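PDB 2IUY: glycosyltransferase from Streptomyces viridochromogenes, which probably transfers a sugar from a nucleotide donor as a family GT4 retaining glycosyltransferase in the biosynthesis of the antibiotic avilamycin A. Local coordinates for residues 5-10 and 86-91; 49-54 and 64-69. One frame throughout, in Å; residues are numbered along the deposited sequence.

Contact 1 (5-10 and 86-91)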
loop_
_atom_site.group_PDB
_atom_site.type_symbol
_atom_site.label_atom_id
_atom_site.label_comp_id
_atom_site.label_asym_id
_atom_site.label_seq_id
_atom_site.Cartn_x
_atom_site.Cartn_y
_atom_site.Cartn_z
ATOM N N LYS A 5 23.421 -3.035 -5.731
ATOM C CA LYS A 5 22.752 -4.327 -5.652
ATOM C C LYS A 5 21.873 -4.266 -4.431
ATOM O O LYS A 5 22.366 -4.021 -3.342
ATOM C CB LYS A 5 23.750 -5.486 -5.606
ATOM C CG LYS A 5 24.695 -5.486 -6.850
ATOM C CD LYS A 5 25.162 -6.883 -7.146
ATOM C CE LYS A 5 26.483 -7.262 -6.582
ATOM N NZ LYS A 5 26.692 -8.792 -6.777
ATOM N N VAL A 6 20.556 -4.371 -4.640
ATOM C CA VAL A 6 19.584 -4.152 -3.551
ATOM C C VAL A 6 18.809 -5.454 -3.326
ATOM O O VAL A 6 18.188 -5.998 -4.261
ATOM C CB VAL A 6 18.582 -2.986 -3.805
ATOM C CG1 VAL A 6 17.656 -2.732 -2.531
ATOM C CG2 VAL A 6 19.282 -1.648 -4.295
ATOM N N ALA A 7 18.888 -5.976 -2.111
ATOM C CA ALA A 7 18.061 -7.104 -1.706
ATOM C C ALA A 7 16.795 -6.533 -1.109
ATOM O O ALA A 7 16.864 -5.852 -0.081
ATOM C CB ALA A 7 18.785 -7.968 -0.695
ATOM N N LEU A 8 15.654 -6.774 -1.784
ATOM C CA LEU A 8 14.336 -6.293 -1.360
ATOM C C LEU A 8 13.624 -7.449 -0.747
ATOM O O LEU A 8 13.393 -8.416 -1.459
ATOM C CB LEU A 8 13.465 -5.850 -2.540
ATOM C CG LEU A 8 13.593 -4.464 -3.136
ATOM C CD1 LEU A 8 12.529 -4.324 -4.294
ATOM C CD2 LEU A 8 13.491 -3.375 -2.028
ATOM N N VAL A 9 13.238 -7.339 0.536
ATOM C CA VAL A 9 12.687 -8.476 1.254
ATOM C C VAL A 9 11.233 -8.206 1.396
ATOM O O VAL A 9 10.818 -7.315 2.147
ATOM C CB VAL A 9 13.351 -8.746 2.689
ATOM C CG1 VAL A 9 12.968 -10.143 3.198
ATOM C CG2 VAL A 9 14.889 -8.676 2.616
ATOM N N ASN A 10 10.452 -8.965 0.630
ATOM C CA ASN A 10 9.010 -8.955 0.721
ATOM C C ASN A 10 8.628 -9.700 1.973
ATOM O O ASN A 10 9.388 -10.557 2.444
ATOM C CB ASN A 10 8.420 -9.710 -0.486
ATOM C CG ASN A 10 6.916 -9.750 -0.471
ATOM O OD1 ASN A 10 6.268 -8.725 -0.268
ATOM N ND2 ASN A 10 6.342 -10.922 -0.721
ATOM N N ASP A 86 24.654 -4.555 -1.742
ATOM C CA ASP A 86 25.054 -3.373 -1.008
ATOM C C ASP A 86 24.071 -3.005 0.121
ATOM O O ASP A 86 24.468 -2.386 1.119
ATOM C CB ASP A 86 25.224 -2.192 -1.942
ATOM C CG ASP A 86 26.242 -2.464 -3.054
ATOM O OD1 ASP A 86 27.462 -2.629 -2.757
ATOM O OD2 ASP A 86 25.790 -2.594 -4.214
ATOM N N VAL A 87 22.812 -3.406 -0.060
ATOM C CA VAL A 87 21.682 -2.915 0.727
ATOM C C VAL A 87 20.697 -4.054 0.866
ATOM O O VAL A 87 20.344 -4.707 -0.129
ATOM C CB VAL A 87 20.911 -1.741 -0.034
ATOM C CG1 VAL A 87 19.648 -1.296 0.727
ATOM C CG2 VAL A 87 21.824 -0.522 -0.295
ATOM N N VAL A 88 20.264 -4.289 2.099
ATOM C CA VAL A 88 19.089 -5.115 2.377
ATOM C C VAL A 88 17.973 -4.194 2.829
ATOM O O VAL A 88 18.086 -3.557 3.839
ATOM C CB VAL A 88 19.372 -6.188 3.466
ATOM C CG1 VAL A 88 18.093 -6.928 3.906
ATOM C CG2 VAL A 88 20.411 -7.192 2.935
ATOM N N HIS A 89 16.895 -4.156 2.056
ATOM C CA HIS A 89 15.761 -3.292 2.291
ATOM C C HIS A 89 14.553 -4.161 2.623
ATOM O O HIS A 89 13.950 -4.783 1.728
ATOM C CB HIS A 89 15.541 -2.422 1.030
ATOM C CG HIS A 89 14.476 -1.383 1.176
ATOM N ND1 HIS A 89 14.210 -0.462 0.181
ATOM C CD2 HIS A 89 13.583 -1.134 2.167
ATOM C CE1 HIS A 89 13.233 0.341 0.578
ATOM N NE2 HIS A 89 12.827 -0.057 1.772
ATOM N N ASP A 90 14.251 -4.209 3.926
ATOM C CA ASP A 90 13.231 -5.012 4.528
ATOM C C ASP A 90 11.853 -4.356 4.452
ATOM O O ASP A 90 11.654 -3.225 4.865
ATOM C CB ASP A 90 13.592 -5.392 5.998
ATOM C CG ASP A 90 12.614 -6.428 6.583
ATOM O OD1 ASP A 90 12.159 -7.298 5.802
ATOM O OD2 ASP A 90 12.236 -6.352 7.778
ATOM N N HIS A 91 10.898 -5.109 3.900
ATOM C CA HIS A 91 9.486 -4.730 3.908
ATOM C C HIS A 91 8.653 -5.685 4.734
ATOM O O HIS A 91 7.459 -5.549 4.750
ATOM C CB HIS A 91 8.934 -4.727 2.468
ATOM C CG HIS A 91 9.538 -3.650 1.620
ATOM N ND1 HIS A 91 8.932 -2.433 1.422
ATOM C CD2 HIS A 91 10.733 -3.592 0.981
ATOM C CE1 HIS A 91 9.697 -1.691 0.643
ATOM N NE2 HIS A 91 10.794 -2.374 0.356
#
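Parallel pairing of strands 5-9 and 87-90, whose axes come within 4.7 Å at 22°, satisfies alternate backbone groups of each. H89 is held through both its backbone N and its backbone O: the N donates to A7 O at 2.7 Å, almost straight (178°), and the O takes V9 N from above the carbonyl plane. V87 O accepts A7 N at 2.8 Å, nearly along its C=O axis. At the far end H91 N reaches V9 O, which also lies in the plane of the H91 ring at its edge. At the start D86 N binds K5 O at 2.8 Å, with V87 N a weak second donor, and D86 OD2 turns its anti lone pair to K5 N (2.8 Å, 174°). H89, D90 and ND1 of H91 find their side-chain partners elsewhere: H89 in Y332 OH and S110 OG, H91 ND1 in H112 NE2, D90 in S92 OG and G94 N. L8 CD2 lies 3.7 Å from both H89 ND1 and H91 NE2, and H91 NE2 sits over one face of the H89 ring. In this Rossmann-like sheet, strands 49-53 and 106-111 flank the pair, and helix 31-45 packs on L8, H89 and H91 through M40 and L39.

Contact 2 (49-54 and 64-69)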
loop_
_atom_site.group_PDB
_atom_site.type_symbol
_atom_site.label_atom_id
_atom_site.label_comp_id
_atom_site.label_asym_id
_atom_site.label_seq_id
_atom_site.Cartn_x
_atom_site.Cartn_y
_atom_site.Cartn_z
ATOM N N GLU A 49 20.452 -3.129 -9.430
ATOM C CA GLU A 49 20.164 -4.521 -9.555
ATOM C C GLU A 49 19.296 -4.947 -8.349
ATOM O O GLU A 49 19.569 -4.551 -7.249
ATOM C CB GLU A 49 21.478 -5.304 -9.658
ATOM C CG GLU A 49 21.344 -6.564 -10.418
ATOM C CD GLU A 49 22.607 -7.392 -10.450
ATOM O OE1 GLU A 49 23.698 -6.816 -10.183
ATOM O OE2 GLU A 49 22.473 -8.620 -10.727
ATOM N N VAL A 50 18.212 -5.691 -8.582
ATOM C CA VAL A 50 17.261 -6.046 -7.517
ATOM C C VAL A 50 17.206 -7.584 -7.340
ATOM O O VAL A 50 17.071 -8.327 -8.318
ATOM C CB VAL A 50 15.840 -5.425 -7.760
ATOM C CG1 VAL A 50 14.819 -5.918 -6.713
ATOM C CG2 VAL A 50 15.921 -3.927 -7.731
ATOM N N PHE A 51 17.421 -8.028 -6.092
ATOM C CA PHE A 51 17.311 -9.412 -5.669
ATOM C C PHE A 51 16.064 -9.410 -4.799
ATOM O O PHE A 51 16.017 -8.713 -3.810
ATOM C CB PHE A 51 18.600 -9.839 -4.907
ATOM C CG PHE A 51 19.826 -9.799 -5.777
ATOM C CD1 PHE A 51 20.241 -10.946 -6.473
ATOM C CD2 PHE A 51 20.504 -8.581 -5.990
ATOM C CE1 PHE A 51 21.344 -10.894 -7.306
ATOM C CE2 PHE A 51 21.619 -8.496 -6.844
ATOM C CZ PHE A 51 22.048 -9.651 -7.488
ATOM N N LEU A 52 15.015 -10.108 -5.262
ATOM C CA LEU A 52 13.739 -10.119 -4.584
ATOM C C LEU A 52 13.732 -11.376 -3.742
ATOM O O LEU A 52 13.979 -12.460 -4.267
ATOM C CB LEU A 52 12.543 -10.074 -5.584
ATOM C CG LEU A 52 11.148 -10.361 -5.039
ATOM C CD1 LEU A 52 10.725 -9.170 -4.101
ATOM C CD2 LEU A 52 10.121 -10.579 -6.204
ATOM N N LEU A 53 13.438 -11.203 -2.453
ATOM C CA LEU A 53 13.402 -12.276 -1.478
ATOM C C LEU A 53 12.007 -12.272 -0.889
ATOM O O LEU A 53 11.320 -11.229 -0.894
ATOM C CB LEU A 53 14.408 -11.995 -0.354
ATOM C CG LEU A 53 15.864 -12.185 -0.723
ATOM C CD1 LEU A 53 16.551 -11.108 0.032
ATOM C CD2 LEU A 53 16.304 -13.596 -0.202
ATOM N N GLY A 54 11.606 -13.456 -0.418
ATOM C CA GLY A 54 10.350 -13.671 0.248
ATOM C C GLY A 54 9.212 -13.705 -0.728
ATOM O O GLY A 54 8.076 -13.442 -0.326
ATOM N N GLY A 64 18.080 -6.968 -14.714
ATOM C CA GLY A 64 18.426 -6.383 -13.431
ATOM C C GLY A 64 17.692 -7.045 -12.274
ATOM O O GLY A 64 18.051 -6.835 -11.144
ATOM N N LEU A 65 16.663 -7.846 -12.558
ATOM C CA LEU A 65 15.872 -8.512 -11.526
ATOM C C LEU A 65 16.237 -9.994 -11.374
ATOM O O LEU A 65 16.240 -10.756 -12.347
ATOM C CB LEU A 65 14.355 -8.325 -11.765
ATOM C CG LEU A 65 13.406 -9.048 -10.774
ATOM C CD1 LEU A 65 13.546 -8.540 -9.290
ATOM C CD2 LEU A 65 11.931 -9.087 -11.230
ATOM N N THR A 66 16.549 -10.401 -10.148
ATOM C CA THR A 66 16.723 -11.795 -9.822
ATOM C C THR A 66 15.713 -12.168 -8.750
ATOM O O THR A 66 15.713 -11.556 -7.664
ATOM C CB THR A 66 18.157 -12.069 -9.276
ATOM O OG1 THR A 66 19.136 -11.800 -10.291
ATOM C CG2 THR A 66 18.291 -13.487 -8.765
ATOM N N VAL A 67 14.842 -13.144 -9.061
ATOM C CA VAL A 67 13.932 -13.723 -8.066
ATOM C C VAL A 67 14.630 -14.855 -7.333
ATOM O O VAL A 67 14.893 -15.908 -7.898
ATOM C CB VAL A 67 12.495 -14.095 -8.637
ATOM C CG1 VAL A 67 11.521 -14.482 -7.514
ATOM C CG2 VAL A 67 11.915 -12.898 -9.364
ATOM N N VAL A 68 14.969 -14.593 -6.072
ATOM C CA VAL A 68 15.704 -15.544 -5.223
ATOM C C VAL A 68 14.741 -16.621 -4.721
ATOM O O VAL A 68 13.672 -16.301 -4.156
ATOM C CB VAL A 68 16.410 -14.825 -4.009
ATOM C CG1 VAL A 68 17.112 -15.824 -3.102
ATOM C CG2 VAL A 68 17.400 -13.783 -4.489
ATOM N N PRO A 69 15.091 -17.898 -4.922
ATOM C CA PRO A 69 14.225 -18.979 -4.440
ATOM C C PRO A 69 14.222 -19.178 -2.909
ATOM O O PRO A 69 14.515 -20.275 -2.406
ATOM C CB PRO A 69 14.766 -20.208 -5.200
ATOM C CG PRO A 69 16.202 -19.901 -5.394
ATOM C CD PRO A 69 16.239 -18.418 -5.689
HETATM O O HOH W 1 19.716 -9.425 -10.531
HETATM O O HOH W 2 11.852 -14.371 -3.547
#
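F51 lays its ring alongside the T66 side chain, the two pointing the same way from neighbouring strands. Its CG stands anti to the carbonyl carbon (chi1 -64°), which brings CD1 to 3.7 Å from T66 CB at an oblique angle, with T66 OG1 near CE1; V68 CG2 approaches the ring's edge. Over one face of the same ring, offset toward its rim, sits a water that joins three groups: it donates to E49 OE2 at 2.9 Å, donates weakly to G64 O, and hydrogen-bonds T66 OG1. E49 reaches it with a chain extended beyond CG, and E49 CG packs against G64 O at 3.4 Å. That carbonyl also accepts V50 N nearly along its C=O axis, so it serves both backbone and solvent. G64 adopts a positive phi, and at its backbone angles a side chain would jam against the preceding carbonyl oxygen.

Strands 49-53 and 65-67 run parallel, 17° apart, and 65-67 forms one margin of the six-stranded sheet (order 3-2-1-4-5-6) of the N-terminal Rossmann-like domain of this GT-B enzyme. V50 O receives T66 N at 2.8 Å, T66 O receives L52 N, and L52 O receives V68 N, all nearly in line with the carbonyls. L52 O has a further donor in a second water, which also donates to V68 O and so bridges the strand ends.

On the face opposite F51, the L65 and V50 side chains cross obliquely, CD1 of L65 lying 3.9 Å from CG1 of V50 and also meeting L52 CB, and helix 31-45 packs on this layer through L43, V36 and M40. Beyond T66, on the F51 side, L53 CD2 lies beside V68 CG1 at 3.7 Å, where W79 of helix 73-82 touches both residues.

How the contacts relate
The two contacts occupy adjoining parts of one parallel sheet, their centres 9 Å apart. Strand 5-9, from contact 1, and strand 49-53, from contact 2, are direct neighbours: V6 N lies 2.8 Å from E49 O and L8 N 2.8 Å from F51 O, both probable hydrogen bonds. Together they give the strand order 65-67, 49-53, 5-9, 87-90. Along the chain, both strands of contact 2 fall between those of contact 1, so the sheet grows outward from 5-9 to 65-67 before helix 73-82 returns the chain to 87-90 on the other side. Contact 1 is thus interior, whereas contact 2 reaches the sheet margin, away from the UDP-binding residues.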